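Local coordinates for D-isomer specific 2-hydroxyacid dehydrogenase NAD-binding (Xanthobacter autotrophicus, PDB 4XA8), which probably acts as an NAD(P)-dependent oxidoreductase of the D-2-hydroxyacid dehydrogenase family, and binds NADPH, at residues V16-H30 with I287-E299. Sequence-based numbering, arbitrary orientation.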
ATOM      1  N   VAL A  16     -20.245   6.957  12.078  1.00 32.05           N
ATOM      2  CA  VAL A  16     -19.057   6.624  11.267  1.00 35.10           C
ATOM      3  C   VAL A  16     -19.367   6.559   9.755  1.00 35.47           C
ATOM      4  O   VAL A  16     -18.552   6.096   8.982  1.00 40.10           O
ATOM      5  CB  VAL A  16     -18.324   5.347  11.789  1.00 34.84           C
ATOM      6  CG1 VAL A  16     -17.854   5.536  13.214  1.00 36.32           C
ATOM      7  CG2 VAL A  16     -19.221   4.120  11.735  1.00 36.79           C
ATOM      8  N   ASP A  17     -20.539   7.034   9.342  1.00 37.72           N
ATOM      9  CA  ASP A  17     -20.997   6.981   7.945  1.00 37.09           C
ATOM     10  C   ASP A  17     -21.739   8.276   7.652  1.00 36.72           C
ATOM     11  O   ASP A  17     -22.308   8.879   8.545  1.00 37.00           O
ATOM     12  CB  ASP A  17     -21.942   5.804   7.679  1.00 38.10           C
ATOM     13  CG  ASP A  17     -21.320   4.429   7.958  1.00 40.19           C
ATOM     14  OD1 ASP A  17     -20.739   3.851   7.005  1.00 37.37           O
ATOM     15  OD2 ASP A  17     -21.498   3.902   9.091  1.00 37.37           O
ATOM     16  N   ILE A  18     -21.706   8.719   6.406  1.00 38.65           N
ATOM     17  CA  ILE A  18     -22.293  10.003   6.029  1.00 38.44           C
ATOM     18  C   ILE A  18     -23.751   9.810   5.601  1.00 35.57           C
ATOM     19  O   ILE A  18     -24.030   9.327   4.476  1.00 34.44           O
ATOM     20  CB  ILE A  18     -21.540  10.662   4.861  1.00 40.92           C
ATOM     21  CG1 ILE A  18     -20.050  10.870   5.212  1.00 43.63           C
ATOM     22  CG2 ILE A  18     -22.205  11.999   4.518  1.00 43.57           C
ATOM     23  CD1 ILE A  18     -19.104  10.888   4.006  1.00 46.56           C
ATOM     24  N   GLY A  19     -24.661  10.260   6.457  1.00 34.03           N
ATOM     25  CA  GLY A  19     -26.130  10.104   6.218  1.00 34.37           C
ATOM     26  C   GLY A  19     -26.602  10.569   4.859  1.00 34.96           C
ATOM     27  O   GLY A  19     -27.316   9.852   4.152  1.00 34.15           O
ATOM     28  N   GLN A  20     -26.176  11.755   4.456  1.00 37.20           N
ATOM     29  CA  GLN A  20     -26.603  12.334   3.173  1.00 40.03           C
ATOM     30  C   GLN A  20     -26.292  11.493   1.922  1.00 38.59           C
ATOM     31  O   GLN A  20     -27.093  11.428   1.003  1.00 35.18           O
ATOM     32  CB  GLN A  20     -26.038  13.755   3.005  1.00 47.77           C
ATOM     33  CG  GLN A  20     -27.006  14.850   3.443  1.00 54.57           C
ATOM     34  CD  GLN A  20     -28.299  14.888   2.598  1.00 58.93           C
ATOM     35  OE1 GLN A  20     -28.273  14.704   1.374  1.00 61.91           O
ATOM     36  NE2 GLN A  20     -29.428  15.108   3.258  1.00 61.51           N
ATOM     37  N   ASP A  21     -25.132  10.850   1.889  1.00 37.68           N
ATOM     38  CA  ASP A  21     -24.758  10.004   0.768  1.00 38.97           C
ATOM     39  C   ASP A  21     -25.685   8.795   0.707  1.00 34.01           C
ATOM     40  O   ASP A  21     -26.008   8.320  -0.371  1.00 31.65           O
ATOM     41  CB  ASP A  21     -23.352   9.465   0.947  1.00 42.46           C
ATOM     42  CG  ASP A  21     -22.304  10.524   0.835  1.00 49.49           C
ATOM     43  OD1 ASP A  21     -22.594  11.627   0.321  1.00 55.86           O
ATOM     44  OD2 ASP A  21     -21.164  10.222   1.246  1.00 54.41           O
ATOM     45  N   TRP A  22     -26.067   8.264   1.866  1.00 30.69           N
ATOM     46  CA  TRP A  22     -26.977   7.136   1.891  1.00 30.23           C
ATOM     47  C   TRP A  22     -28.368   7.567   1.470  1.00 30.70           C
ATOM     48  O   TRP A  22     -29.059   6.826   0.793  1.00 30.95           O
ATOM     49  CB  TRP A  22     -27.009   6.479   3.281  1.00 28.78           C
ATOM     50  CG  TRP A  22     -25.858   5.612   3.499  1.00 27.87           C
ATOM     51  CD1 TRP A  22     -24.626   5.972   4.009  1.00 29.84           C
ATOM     52  CD2 TRP A  22     -25.757   4.230   3.138  1.00 28.39           C
ATOM     53  NE1 TRP A  22     -23.789   4.878   4.028  1.00 29.94           N
ATOM     54  CE2 TRP A  22     -24.468   3.798   3.502  1.00 30.80           C
ATOM     55  CE3 TRP A  22     -26.629   3.320   2.526  1.00 29.14           C
ATOM     56  CZ2 TRP A  22     -24.039   2.503   3.274  1.00 32.11           C
ATOM     57  CZ3 TRP A  22     -26.196   2.020   2.327  1.00 30.05           C
ATOM     58  CH2 TRP A  22     -24.932   1.626   2.729  1.00 32.39           C
ATOM     59  N   LYS A  23     -28.781   8.759   1.889  1.00 32.52           N
ATOM     60  CA  LYS A  23     -30.090   9.291   1.530  1.00 32.88           C
ATOM     61  C   LYS A  23     -30.196   9.455   0.004  1.00 34.11           C
ATOM     62  O   LYS A  23     -31.194   9.043  -0.601  1.00 31.64           O
ATOM     63  CB  LYS A  23     -30.349  10.613   2.249  1.00 35.97           C
ATOM     64  CG  LYS A  23     -31.690  11.273   1.927  1.00 38.84           C
ATOM     65  CD  LYS A  23     -31.998  12.429   2.872  1.00 41.82           C
ATOM     66  CE  LYS A  23     -33.379  13.037   2.594  1.00 46.27           C
ATOM     67  NZ  LYS A  23     -33.872  13.849   3.745  1.00 47.49           N
ATOM     68  N   SER A  24     -29.160  10.019  -0.604  1.00 33.49           N
ATOM     69  CA  SER A  24     -29.149  10.219  -2.053  1.00 37.56           C
ATOM     70  C   SER A  24     -29.253   8.919  -2.831  1.00 37.24           C
ATOM     71  O   SER A  24     -30.012   8.814  -3.790  1.00 36.78           O
ATOM     72  CB  SER A  24     -27.877  10.920  -2.470  1.00 40.07           C
ATOM     73  OG  SER A  24     -27.926  12.232  -1.967  1.00 45.02           O
ATOM     74  N   ALA A  25     -28.482   7.938  -2.392  1.00 35.69           N
ATOM     75  CA  ALA A  25     -28.448   6.625  -3.019  1.00 36.28           C
ATOM     76  C   ALA A  25     -29.788   5.879  -2.860  1.00 34.03           C
ATOM     77  O   ALA A  25     -30.315   5.301  -3.826  1.00 34.25           O
ATOM     78  CB  ALA A  25     -27.290   5.795  -2.427  1.00 35.48           C
ATOM     79  N   LEU A  26     -30.343   5.918  -1.660  1.00 31.70           N
ATOM     80  CA  LEU A  26     -31.635   5.277  -1.391  1.00 32.23           C
ATOM     81  C   LEU A  26     -32.794   5.939  -2.165  1.00 33.57           C
ATOM     82  O   LEU A  26     -33.608   5.261  -2.799  1.00 35.34           O
ATOM     83  CB  LEU A  26     -31.894   5.290   0.107  1.00 30.60           C
ATOM     84  CG  LEU A  26     -31.048   4.296   0.899  1.00 30.56           C
ATOM     85  CD1 LEU A  26     -31.106   4.712   2.364  1.00 31.06           C
ATOM     86  CD2 LEU A  26     -31.551   2.871   0.709  1.00 30.63           C
ATOM     87  N   GLN A  27     -32.823   7.260  -2.192  1.00 35.29           N
ATOM     88  CA  GLN A  27     -33.847   7.973  -2.956  1.00 39.36           C
ATOM     89  C   GLN A  27     -33.644   7.906  -4.474  1.00 41.32           C
ATOM     90  O   GLN A  27     -34.599   8.076  -5.196  1.00 44.68           O
ATOM     91  CB  GLN A  27     -33.965   9.413  -2.470  1.00 41.71           C
ATOM     92  CG  GLN A  27     -34.633   9.459  -1.109  1.00 42.87           C
ATOM     93  CD  GLN A  27     -34.729  10.857  -0.514  1.00 46.34           C
ATOM     94  OE1 GLN A  27     -34.105  11.807  -0.988  1.00 50.91           O
ATOM     95  NE2 GLN A  27     -35.495  10.974   0.551  1.00 48.53           N
ATOM     96  N   ALA A  28     -32.422   7.653  -4.937  1.00 40.87           N
ATOM     97  CA  ALA A  28     -32.164   7.372  -6.359  1.00 45.40           C
ATOM     98  C   ALA A  28     -32.780   6.038  -6.745  1.00 45.16           C
ATOM     99  O   ALA A  28     -33.522   5.945  -7.736  1.00 48.17           O
ATOM    100  CB  ALA A  28     -30.658   7.392  -6.677  1.00 45.83           C
ATOM    101  N   ALA A  29     -32.465   5.024  -5.947  1.00 43.07           N
ATOM    102  CA  ALA A  29     -32.976   3.675  -6.092  1.00 44.00           C
ATOM    103  C   ALA A  29     -34.487   3.536  -5.821  1.00 45.38           C
ATOM    104  O   ALA A  29     -35.124   2.652  -6.397  1.00 48.82           O
ATOM    105  CB  ALA A  29     -32.210   2.750  -5.175  1.00 41.98           C
ATOM    106  N   HIS A  30     -35.060   4.363  -4.950  1.00 42.86           N
ATOM    107  CA  HIS A  30     -36.513   4.333  -4.698  1.00 46.19           C
ATOM    108  C   HIS A  30     -37.015   5.775  -4.572  1.00 47.13           C
ATOM    109  O   HIS A  30     -37.072   6.314  -3.454  1.00 42.19           O
ATOM    110  CB  HIS A  30     -36.826   3.537  -3.419  1.00 45.77           C
ATOM    111  CG  HIS A  30     -38.289   3.315  -3.164  1.00 52.67           C
ATOM    112  ND1 HIS A  30     -39.282   4.140  -3.658  1.00 57.69           N
ATOM    113  CD2 HIS A  30     -38.926   2.372  -2.421  1.00 54.27           C
ATOM    114  CE1 HIS A  30     -40.463   3.695  -3.264  1.00 59.27           C
ATOM    115  NE2 HIS A  30     -40.275   2.627  -2.509  1.00 57.78           N
ATOM    116  N   ILE A 287     -15.626  -0.368   4.762  1.00 50.29           N
ATOM    117  CA  ILE A 287     -16.665   0.668   4.556  1.00 48.55           C
ATOM    118  C   ILE A 287     -17.812   0.243   3.607  1.00 43.21           C
ATOM    119  O   ILE A 287     -17.601  -0.299   2.533  1.00 41.76           O
ATOM    120  CB  ILE A 287     -16.029   2.041   4.166  1.00 52.21           C
ATOM    121  CG1 ILE A 287     -16.996   3.207   4.456  1.00 55.65           C
ATOM    122  CG2 ILE A 287     -15.589   2.061   2.726  1.00 53.56           C
ATOM    123  CD1 ILE A 287     -16.819   3.830   5.838  1.00 57.85           C
ATOM    124  N   ALA A 288     -19.061   0.431   4.039  1.00 38.38           N
ATOM    125  CA  ALA A 288     -20.201   0.226   3.151  1.00 37.18           C
ATOM    126  C   ALA A 288     -20.393   1.336   2.093  1.00 36.39           C
ATOM    127  O   ALA A 288     -20.283   2.558   2.372  1.00 38.75           O
ATOM    128  CB  ALA A 288     -21.473   0.037   3.965  1.00 37.04           C
ATOM    129  N   ILE A 289     -20.696   0.901   0.882  1.00 36.42           N
ATOM    130  CA  ILE A 289     -20.769   1.784  -0.289  1.00 38.61           C
ATOM    131  C   ILE A 289     -22.217   2.021  -0.639  1.00 32.85           C
ATOM    132  O   ILE A 289     -22.926   1.087  -1.021  1.00 33.14           O
ATOM    133  CB  ILE A 289     -20.136   1.174  -1.557  1.00 40.31           C
ATOM    134  CG1 ILE A 289     -18.703   0.685  -1.324  1.00 45.80           C
ATOM    135  CG2 ILE A 289     -20.170   2.192  -2.714  1.00 40.52           C
ATOM    136  CD1 ILE A 289     -17.744   1.776  -0.990  1.00 46.18           C
ATOM    137  N   PRO A 290     -22.679   3.253  -0.501  1.00 33.57           N
ATOM    138  CA  PRO A 290     -24.134   3.511  -0.669  1.00 32.49           C
ATOM    139  C   PRO A 290     -24.714   3.072  -2.026  1.00 33.43           C
ATOM    140  O   PRO A 290     -25.752   2.441  -2.072  1.00 31.17           O
ATOM    141  CB  PRO A 290     -24.218   5.027  -0.520  1.00 33.31           C
ATOM    142  CG  PRO A 290     -23.147   5.327   0.467  1.00 33.17           C
ATOM    143  CD  PRO A 290     -22.001   4.377   0.174  1.00 33.49           C
ATOM    144  N   ARG A 291     -23.999   3.357  -3.109  1.00 34.13           N
ATOM    145  CA  ARG A 291     -24.503   3.092  -4.451  1.00 38.08           C
ATOM    146  C   ARG A 291     -24.738   1.589  -4.655  1.00 38.63           C
ATOM    147  O   ARG A 291     -25.733   1.189  -5.249  1.00 39.73           O
ATOM    148  CB  ARG A 291     -23.526   3.660  -5.498  1.00 42.31           C
ATOM    149  CG  ARG A 291     -24.015   3.629  -6.932  1.00 49.21           C
ATOM    150  CD  ARG A 291     -23.069   4.385  -7.854  1.00 54.80           C
ATOM    151  NE  ARG A 291     -21.671   4.078  -7.551  1.00 57.43           N
ATOM    152  CZ  ARG A 291     -21.043   2.945  -7.871  1.00 63.60           C
ATOM    153  NH1 ARG A 291     -21.664   1.978  -8.544  1.00 65.21           N
ATOM    154  NH2 ARG A 291     -19.760   2.787  -7.534  1.00 70.34           N
ATOM    155  N   THR A 292     -23.844   0.756  -4.141  1.00 37.60           N
ATOM    156  CA  THR A 292     -23.920  -0.672  -4.380  1.00 39.12           C
ATOM    157  C   THR A 292     -24.740  -1.401  -3.328  1.00 39.83           C
ATOM    158  O   THR A 292     -25.239  -2.503  -3.591  1.00 40.16           O
ATOM    159  CB  THR A 292     -22.510  -1.263  -4.538  1.00 42.76           C
ATOM    160  OG1 THR A 292     -21.737  -1.080  -3.357  1.00 45.60           O
ATOM    161  CG2 THR A 292     -21.793  -0.564  -5.667  1.00 44.30           C
ATOM    162  N   ALA A 293     -24.928  -0.790  -2.152  1.00 34.00           N
ATOM    163  CA  ALA A 293     -25.779  -1.402  -1.099  1.00 35.08           C
ATOM    164  C   ALA A 293     -27.277  -0.978  -1.137  1.00 32.32           C
ATOM    165  O   ALA A 293     -28.155  -1.720  -0.721  1.00 33.12           O
ATOM    166  CB  ALA A 293     -25.154  -1.146   0.283  1.00 33.63           C
ATOM    167  N   ALA A 294     -27.572   0.209  -1.674  1.00 33.58           N
ATOM    168  CA  ALA A 294     -28.945   0.761  -1.658  1.00 34.16           C
ATOM    169  C   ALA A 294     -29.993  -0.135  -2.306  1.00 34.90           C
ATOM    170  O   ALA A 294     -31.114  -0.224  -1.796  1.00 35.87           O
ATOM    171  CB  ALA A 294     -28.969   2.128  -2.323  1.00 36.84           C
ATOM    172  N   PRO A 295     -29.653  -0.800  -3.434  1.00 37.53           N
ATOM    173  CA  PRO A 295     -30.622  -1.666  -4.109  1.00 39.37           C
ATOM    174  C   PRO A 295     -31.143  -2.806  -3.266  1.00 39.77           C
ATOM    175  O   PRO A 295     -32.359  -3.005  -3.233  1.00 41.70           O
ATOM    176  CB  PRO A 295     -29.836  -2.187  -5.322  1.00 41.39           C
ATOM    177  CG  PRO A 295     -28.904  -1.075  -5.628  1.00 40.78           C
ATOM    178  CD  PRO A 295     -28.459  -0.592  -4.282  1.00 37.87           C
ATOM    179  N   GLN A 296     -30.261  -3.513  -2.550  1.00 41.13           N
ATOM    180  CA  GLN A 296     -30.690  -4.626  -1.681  1.00 40.76           C
ATOM    181  C   GLN A 296     -31.509  -4.134  -0.479  1.00 38.02           C
ATOM    182  O   GLN A 296     -32.409  -4.842  -0.023  1.00 36.36           O
ATOM    183  CB  GLN A 296     -29.524  -5.551  -1.257  1.00 43.85           C
ATOM    184  CG  GLN A 296     -28.557  -4.959  -0.225  1.00 47.56           C
ATOM    185  CD  GLN A 296     -27.253  -5.744  -0.025  1.00 49.91           C
ATOM    186  OE1 GLN A 296     -26.937  -6.143   1.088  1.00 48.46           O
ATOM    187  NE2 GLN A 296     -26.475  -5.933  -1.103  1.00 50.91           N
ATOM    188  N   ILE A 297     -31.248  -2.914   0.003  1.00 34.27           N
ATOM    189  CA  ILE A 297     -32.085  -2.325   1.056  1.00 34.78           C
ATOM    190  C   ILE A 297     -33.515  -2.034   0.529  1.00 36.85           C
ATOM    191  O   ILE A 297     -34.530  -2.431   1.150  1.00 33.96           O
ATOM    192  CB  ILE A 297     -31.432  -1.049   1.634  1.00 33.07           C
ATOM    193  CG1 ILE A 297     -30.072  -1.388   2.251  1.00 31.97           C
ATOM    194  CG2 ILE A 297     -32.366  -0.390   2.636  1.00 34.44           C
ATOM    195  CD1 ILE A 297     -29.177  -0.197   2.532  1.00 30.83           C
ATOM    196  N   VAL A 298     -33.596  -1.340  -0.609  1.00 37.33           N
ATOM    197  CA  VAL A 298     -34.879  -1.071  -1.268  1.00 40.32           C
ATOM    198  C   VAL A 298     -35.673  -2.357  -1.568  1.00 40.83           C
ATOM    199  O   VAL A 298     -36.895  -2.406  -1.352  1.00 41.78           O
ATOM    200  CB  VAL A 298     -34.682  -0.157  -2.512  1.00 41.25           C
ATOM    201  CG1 VAL A 298     -35.915  -0.181  -3.429  1.00 46.31           C
ATOM    202  CG2 VAL A 298     -34.367   1.257  -2.031  1.00 38.94           C
ATOM    203  N   GLU A 299     -34.989  -3.402  -2.021  1.00 39.97           N
ATOM    204  CA  GLU A 299     -35.637  -4.713  -2.256  1.00 44.50           C
ATOM    205  C   GLU A 299     -36.145  -5.394  -0.962  1.00 42.79           C
ATOM    206  O   GLU A 299     -37.143  -6.095  -0.981  1.00 45.26           O
ATOM    207  CB  GLU A 299     -34.692  -5.635  -3.023  1.00 45.71           C
ATOM    208  CG  GLU A 299     -35.121  -7.077  -3.183  1.00 50.93           C
ATOM    209  CD  GLU A 299     -36.404  -7.274  -3.988  1.00 55.30           C
ATOM    210  OE1 GLU A 299     -36.870  -6.331  -4.680  1.00 55.43           O
ATOM    211  OE2 GLU A 299     -36.937  -8.398  -3.915  1.00 56.22           O
TER
HETATM  212  O   HOH W   1     -20.823   4.468   4.326  1.00 36.31           O
HETATM  213  O   HOH W   2     -19.826   1.419   6.825  1.00 61.55           O
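Ile287, in the loop leading into helix 290-306, brings its CD1 methyl near the carboxylate of Asp17; the two side chains run past each other in opposite senses. At Ala288 two waters link side chains of 16-30 to the backbone: one gives a hydrogen to Asp17 OD1 and accepts from Ala288 N, while the other accepts from Trp22 NE1 at 3.0 Å, in the indole plane, and donates to Asp17 OD1 and Ala288 O. Asp17 OD2 turns instead to Ser14. The methyl of Ala288 meets the indole at its edge, CB lying 3.6 Å from Trp22 CZ2. Pro290 opens the helix and lies across one indole face: its CG stands 3.6 Å from the centroid of the five-membered ring, 12° off the normal, a CH-pi contact. Trp22 presents that face with CG anti to its own carbonyl carbon (chi1 -79°). Pro290 CB also rests on Ala25 CB (3.7 Å), and Pro139 of the second subunit packs on the same proline. Ala293 CB then approaches Trp22 CH2 obliquely. The small Ala294 is consistent with a close approach, 8.6 Å between the axes of 19-29 and 290-299; its CB lies 3.8 Å from Ala25 O. Ile297 divides its branches, CD1 going to Trp22 CZ3 and CG2 to Leu26 CD2 at 3.9 Å. A leucine in place of Trp22 would probably leave Pro290 without its aromatic face and the bridging water without its N-H donor. Val298 finishes the row, CG2 touching His30 CB at 3.6 Å and, less closely, Ala29 CB. Leu56 of strand 52-57 touches both Trp22 and Ile297, so the pair covers the five-stranded parallel sheet, its helices crossing at -54°. The chain's C-terminal helix thus returns from the NADPH-binding Rossmann domain to pack beside the first helix of the other domain, consistent with the two-domain architecture of D-2-hydroxyacid dehydrogenases.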